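Local coordinates for protein probable transcriptional regulator (Pseudomonas aeruginosa, PDB 2HR3) that probably binds DNA as a dimer through winged helix-turn-helix domains of the MarR family and so regulates transcription, at residues L38-A43 and E60-S65; G42-L47 and S54-A59. One frame throughout, in Å; residues are numbered along the deposited sequence.

Contact 1 (L38-A43 and E60-S65); sequences LVVLGA and ERMRSS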
loop_
_atom_site.group_PDB
_atom_site.type_symbol
_atom_site.label_atom_id
_atom_site.label_comp_id
_atom_site.label_asym_id
_atom_site.label_seq_id
_atom_site.Cartn_x
_atom_site.Cartn_y
_atom_site.Cartn_z
ATOM N N LEU A 38 -11.475 -6.312 0.700
ATOM C CA LEU A 38 -10.560 -6.617 -0.382
ATOM C C LEU A 38 -9.138 -6.854 0.076
ATOM O O LEU A 38 -8.534 -7.789 -0.353
ATOM C CB LEU A 38 -10.540 -5.460 -1.351
ATOM C CG LEU A 38 -10.389 -5.988 -2.771
ATOM C CD1 LEU A 38 -11.720 -6.448 -3.413
ATOM C CD2 LEU A 38 -9.693 -4.927 -3.580
ATOM N N VAL A 39 -8.630 -5.940 0.901
ATOM C CA VAL A 39 -7.324 -6.059 1.563
ATOM C C VAL A 39 -7.187 -7.403 2.271
ATOM O O VAL A 39 -6.266 -8.139 1.982
ATOM C CB VAL A 39 -7.146 -4.922 2.642
ATOM C CG1 VAL A 39 -6.008 -5.178 3.543
ATOM C CG2 VAL A 39 -7.015 -3.553 1.988
ATOM N N VAL A 40 -8.145 -7.754 3.144
ATOM C CA VAL A 40 -8.087 -9.047 3.813
ATOM C C VAL A 40 -8.021 -10.182 2.780
ATOM O O VAL A 40 -7.156 -11.074 2.848
ATOM C CB VAL A 40 -9.278 -9.200 4.843
ATOM C CG1 VAL A 40 -9.351 -10.612 5.434
ATOM C CG2 VAL A 40 -9.129 -8.160 5.944
ATOM N N LEU A 41 -8.921 -10.145 1.814
ATOM C CA LEU A 41 -8.989 -11.147 0.720
ATOM C C LEU A 41 -7.719 -11.292 -0.080
ATOM O O LEU A 41 -7.289 -12.405 -0.473
ATOM C CB LEU A 41 -10.080 -10.727 -0.274
ATOM C CG LEU A 41 -11.400 -11.494 -0.513
ATOM C CD1 LEU A 41 -11.947 -12.176 0.698
ATOM C CD2 LEU A 41 -12.362 -10.561 -1.153
ATOM N N GLY A 42 -7.121 -10.143 -0.364
ATOM C CA GLY A 42 -5.968 -10.161 -1.194
ATOM C C GLY A 42 -4.807 -10.714 -0.434
ATOM O O GLY A 42 -4.003 -11.387 -1.008
ATOM N N ALA A 43 -4.699 -10.322 0.830
ATOM C CA ALA A 43 -3.794 -10.885 1.762
ATOM C C ALA A 43 -3.849 -12.404 1.880
ATOM O O ALA A 43 -2.812 -13.066 1.857
ATOM C CB ALA A 43 -4.001 -10.240 3.093
ATOM N N GLU A 60 -0.144 -8.316 7.589
ATOM C CA GLU A 60 -0.834 -7.078 7.249
ATOM C C GLU A 60 -0.610 -6.097 8.390
ATOM O O GLU A 60 -1.261 -5.069 8.454
ATOM C CB GLU A 60 -2.312 -7.376 7.047
ATOM C CG GLU A 60 -2.518 -8.196 5.843
ATOM C CD GLU A 60 -2.013 -7.484 4.575
ATOM O OE1 GLU A 60 -2.366 -6.294 4.360
ATOM O OE2 GLU A 60 -1.263 -8.115 3.792
ATOM N N ARG A 61 0.332 -6.429 9.283
ATOM C CA ARG A 61 0.553 -5.652 10.514
ATOM C C ARG A 61 -0.804 -5.203 11.070
ATOM O O ARG A 61 -0.967 -4.138 11.681
ATOM C CB ARG A 61 1.510 -4.464 10.292
ATOM C CG ARG A 61 2.529 -4.650 9.137
ATOM C CD ARG A 61 3.579 -5.734 9.492
ATOM N NE ARG A 61 4.192 -5.482 10.804
ATOM C CZ ARG A 61 4.078 -6.259 11.885
ATOM N NH1 ARG A 61 3.324 -7.378 11.846
ATOM N NH2 ARG A 61 4.694 -5.903 13.031
HETATM N N MSE A 62 -1.772 -6.072 10.882
HETATM C CA MSE A 62 -3.092 -5.791 11.326
HETATM C C MSE A 62 -3.195 -6.274 12.728
HETATM O O MSE A 62 -2.549 -7.242 13.091
HETATM C CB MSE A 62 -4.084 -6.555 10.503
HETATM C CG MSE A 62 -4.421 -5.899 9.249
HETATM SE SE MSE A 62 -6.037 -6.776 8.582
HETATM C CE MSE A 62 -7.401 -6.067 9.901
ATOM N N ARG A 63 -4.065 -5.613 13.471
ATOM C CA ARG A 63 -4.371 -5.957 14.822
ATOM C C ARG A 63 -5.295 -7.186 14.912
ATOM O O ARG A 63 -6.315 -7.270 14.235
ATOM C CB ARG A 63 -4.963 -4.722 15.509
ATOM C CG ARG A 63 -3.862 -3.633 15.694
ATOM C CD ARG A 63 -4.384 -2.212 15.955
ATOM N NE ARG A 63 -4.459 -1.887 17.383
ATOM C CZ ARG A 63 -4.605 -0.662 17.862
ATOM N NH1 ARG A 63 -4.690 0.386 17.040
ATOM N NH2 ARG A 63 -4.631 -0.482 19.165
ATOM N N SER A 64 -4.886 -8.151 15.738
ATOM C CA SER A 64 -5.689 -9.363 16.037
ATOM C C SER A 64 -7.175 -9.029 16.228
ATOM O O SER A 64 -8.038 -9.530 15.507
ATOM C CB SER A 64 -5.104 -10.078 17.267
ATOM O OG SER A 64 -5.471 -11.459 17.318
ATOM N N SER A 65 -7.456 -8.131 17.165
ATOM C CA SER A 65 -8.840 -7.677 17.467
ATOM C C SER A 65 -9.658 -7.290 16.235
ATOM O O SER A 65 -10.851 -7.473 16.211
ATOM C CB SER A 65 -8.826 -6.484 18.467
ATOM O OG SER A 65 -8.207 -5.308 17.898
#
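Glu60 folds its carboxylate back over Ala43 and Val39 of helix 32-46, joining the turn of a helix-turn-helix unit to the helix behind it. Such a unit lies within the winged helix-turn-helix domain of the MarR family, and residues 60 to 63 lead from helix 53-59 into helix 64-76, probably the DNA-recognition helix. In Glu60, CG leaves anti to the carbonyl carbon, and the chain bends at chi2, -60°, so that it lies across the neighbouring helix. Ala43 CB sits well above the plane of the carboxylate, 3.5 Å from Glu60 OE2 and 3.7 Å from Glu60 CG. On the same side of that plane, Val39 CG1 comes to 3.9 Å from Glu60 OE1; this valine methyl is held anti to its own nitrogen, which directs it to OE1. The carboxylate thus meets two aliphatic groups here, while its charge is answered elsewhere, by a salt bridge from OE2 to Arg46 one turn further along helix 32-46. Beyond the glutamate the chain closes helix 53-59 with a Schellman motif, in which Arg61, with positive phi, is the C' residue and its N bonds to Ala58 O. Met62, present as selenomethionine, then points back toward the helix and touches Val40 with its selenium; the valine side chain also packs on Leu70, Leu71 and Leu74 of helix 64-76. Further out, Arg63 at the N-cap position forms a salt bridge with Glu73 of the second subunit. At the apolar end of the contact, Met62 SE stands 4.3 Å from Val40 CG2.

Contact 2 (G42-L47 and S54-A59); sequences GAIDRL and SELAAA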
loop_
_atom_site.group_PDB
_atom_site.type_symbol
_atom_site.label_atom_id
_atom_site.label_comp_id
_atom_site.label_asym_id
_atom_site.label_seq_id
_atom_site.Cartn_x
_atom_site.Cartn_y
_atom_site.Cartn_z
ATOM N N GLY A 42 -7.121 -10.143 -0.364
ATOM C CA GLY A 42 -5.968 -10.161 -1.194
ATOM C C GLY A 42 -4.807 -10.714 -0.434
ATOM O O GLY A 42 -4.003 -11.387 -1.008
ATOM N N ALA A 43 -4.699 -10.322 0.830
ATOM C CA ALA A 43 -3.794 -10.885 1.762
ATOM C C ALA A 43 -3.849 -12.404 1.880
ATOM O O ALA A 43 -2.812 -13.066 1.857
ATOM C CB ALA A 43 -4.001 -10.240 3.093
ATOM N N ILE A 44 -5.042 -12.985 1.964
ATOM C CA ILE A 44 -5.171 -14.456 2.044
ATOM C C ILE A 44 -4.665 -15.160 0.780
ATOM O O ILE A 44 -4.140 -16.280 0.836
ATOM C CB ILE A 44 -6.673 -14.831 2.209
ATOM C CG1 ILE A 44 -7.148 -14.501 3.624
ATOM C CG2 ILE A 44 -6.933 -16.242 1.856
ATOM C CD1 ILE A 44 -8.626 -14.386 3.789
ATOM N N ASP A 45 -4.941 -14.553 -0.382
ATOM C CA ASP A 45 -4.558 -15.158 -1.646
ATOM C C ASP A 45 -3.040 -15.051 -1.780
ATOM O O ASP A 45 -2.371 -15.998 -2.176
ATOM C CB ASP A 45 -5.274 -14.459 -2.775
ATOM C CG ASP A 45 -4.703 -14.821 -4.161
ATOM O OD1 ASP A 45 -4.931 -15.983 -4.614
ATOM O OD2 ASP A 45 -4.047 -13.926 -4.785
ATOM N N ARG A 46 -2.506 -13.904 -1.383
ATOM C CA ARG A 46 -1.085 -13.733 -1.395
ATOM C C ARG A 46 -0.398 -14.822 -0.598
ATOM O O ARG A 46 0.495 -15.463 -1.132
ATOM C CB ARG A 46 -0.685 -12.352 -0.897
ATOM C CG ARG A 46 -0.891 -11.288 -1.989
ATOM C CD ARG A 46 -0.071 -10.028 -1.779
ATOM N NE ARG A 46 -0.398 -9.346 -0.536
ATOM C CZ ARG A 46 -1.442 -8.542 -0.342
ATOM N NH1 ARG A 46 -2.311 -8.303 -1.308
ATOM N NH2 ARG A 46 -1.610 -7.963 0.847
ATOM N N LEU A 47 -0.834 -15.047 0.654
ATOM C CA LEU A 47 -0.209 -16.049 1.559
ATOM C C LEU A 47 -0.545 -17.486 1.230
ATOM O O LEU A 47 -0.188 -18.413 2.000
ATOM C CB LEU A 47 -0.594 -15.799 3.013
ATOM C CG LEU A 47 -0.114 -14.488 3.599
ATOM C CD1 LEU A 47 -0.930 -14.216 4.865
ATOM C CD2 LEU A 47 1.404 -14.481 3.831
ATOM N N SER A 54 -3.868 -15.330 12.653
ATOM C CA SER A 54 -2.581 -14.817 13.156
ATOM C C SER A 54 -1.558 -14.510 12.083
ATOM O O SER A 54 -0.895 -13.522 12.125
ATOM C CB SER A 54 -1.945 -15.845 14.082
ATOM O OG SER A 54 -2.486 -15.762 15.387
ATOM N N GLU A 55 -1.410 -15.391 11.128
ATOM C CA GLU A 55 -0.398 -15.199 10.150
ATOM C C GLU A 55 -0.755 -14.024 9.270
ATOM O O GLU A 55 0.112 -13.273 8.817
ATOM C CB GLU A 55 -0.261 -16.453 9.309
ATOM C CG GLU A 55 0.860 -16.377 8.310
ATOM C CD GLU A 55 0.873 -17.562 7.399
ATOM O OE1 GLU A 55 0.237 -18.619 7.773
ATOM O OE2 GLU A 55 1.512 -17.406 6.309
ATOM N N LEU A 56 -2.059 -13.900 9.032
ATOM C CA LEU A 56 -2.662 -12.879 8.245
ATOM C C LEU A 56 -2.537 -11.529 8.950
ATOM O O LEU A 56 -2.123 -10.538 8.318
ATOM C CB LEU A 56 -4.140 -13.211 8.137
ATOM C CG LEU A 56 -4.944 -13.043 6.861
ATOM C CD1 LEU A 56 -6.430 -13.349 7.254
ATOM C CD2 LEU A 56 -4.754 -11.703 6.333
ATOM N N ALA A 57 -2.959 -11.470 10.221
ATOM C CA ALA A 57 -2.755 -10.268 10.999
ATOM C C ALA A 57 -1.265 -9.819 10.925
ATOM O O ALA A 57 -0.981 -8.648 10.609
ATOM C CB ALA A 57 -3.144 -10.467 12.378
ATOM N N ALA A 58 -0.332 -10.745 11.144
ATOM C CA ALA A 58 1.062 -10.398 11.147
ATOM C C ALA A 58 1.535 -9.830 9.826
ATOM O O ALA A 58 2.258 -8.843 9.814
ATOM C CB ALA A 58 1.932 -11.613 11.526
ATOM N N ALA A 59 1.140 -10.449 8.722
ATOM C CA ALA A 59 1.531 -10.026 7.385
ATOM C C ALA A 59 0.973 -8.688 6.982
ATOM O O ALA A 59 1.486 -8.038 6.061
ATOM C CB ALA A 59 1.071 -11.053 6.365
#
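Leu47 N bonds to Ala43 O at 3.0 Å, a bond of the last helical turn of 32-46 that ties together two residues packing on Leu56 of helix 53-59. The two helices belong to the winged helix-turn-helix fold: 53-59 is the first helix of the helix-turn-helix pair, and its inner side rests on the C-terminal end of 32-46. Leu56 makes the inner part of the contact. Its CA–CB bond does not head straight for the other helix, yet the end of the side chain swings closer, and its forked tip divides the work between two neighbours. CD2 meets the methyl of Ala43, with Leu56 CD2 3.6 Å from Ala43 CB, while Leu56 CD1 comes to 3.9 Å from Ile44 CG1. Ile44 CG1 stands beside the backbone N, chi1 -73°, and this brings its ethyl branch against the leucine. Behind this pair Leu56 and Ile44 share Val94 of the wing strand 93-96, and Leu56 also reaches Leu67 and Leu71 of helix 64-76, so that strand and helices close on one apolar interior. Leu47, the first residue beyond helical geometry, covers the outer border. Its CD1 touches two residues one turn apart, lying 4.0 Å from both Leu56 CA and Ala59 CB. The other methyl faces Glu55, whose side chain approaches from the opposite direction, extended with CG anti to the backbone N (chi1 -176°). That glutamate also packs on Arg93, and its backbone N is hydrogen-bonded to Thr52 OG1. No hydrogen bond joins the two segments; where leucine and acid meet, Leu47 CD2 lies 3.8 Å from Glu55 OE2.

Contacts 1 and 2 start from the same helix, 32-46, and share Gly42 and Ala43, with their centres about 6 Å apart. Contact 2 sets the first helix of the helix-turn-helix pair against the end of 32-46; contact 1 is made by the turn that follows, through Glu60 and Met62. Two polar links connect them: the salt bridge from Arg46 NH2 to Glu60 OE2, 3.0 Å, and a probable hydrogen bond from Met62 N to Ala57 O, 2.7 Å. Together the two contacts pack the first helix of the pair and the turn against 32-46, ahead of the probable recognition helix 64-76.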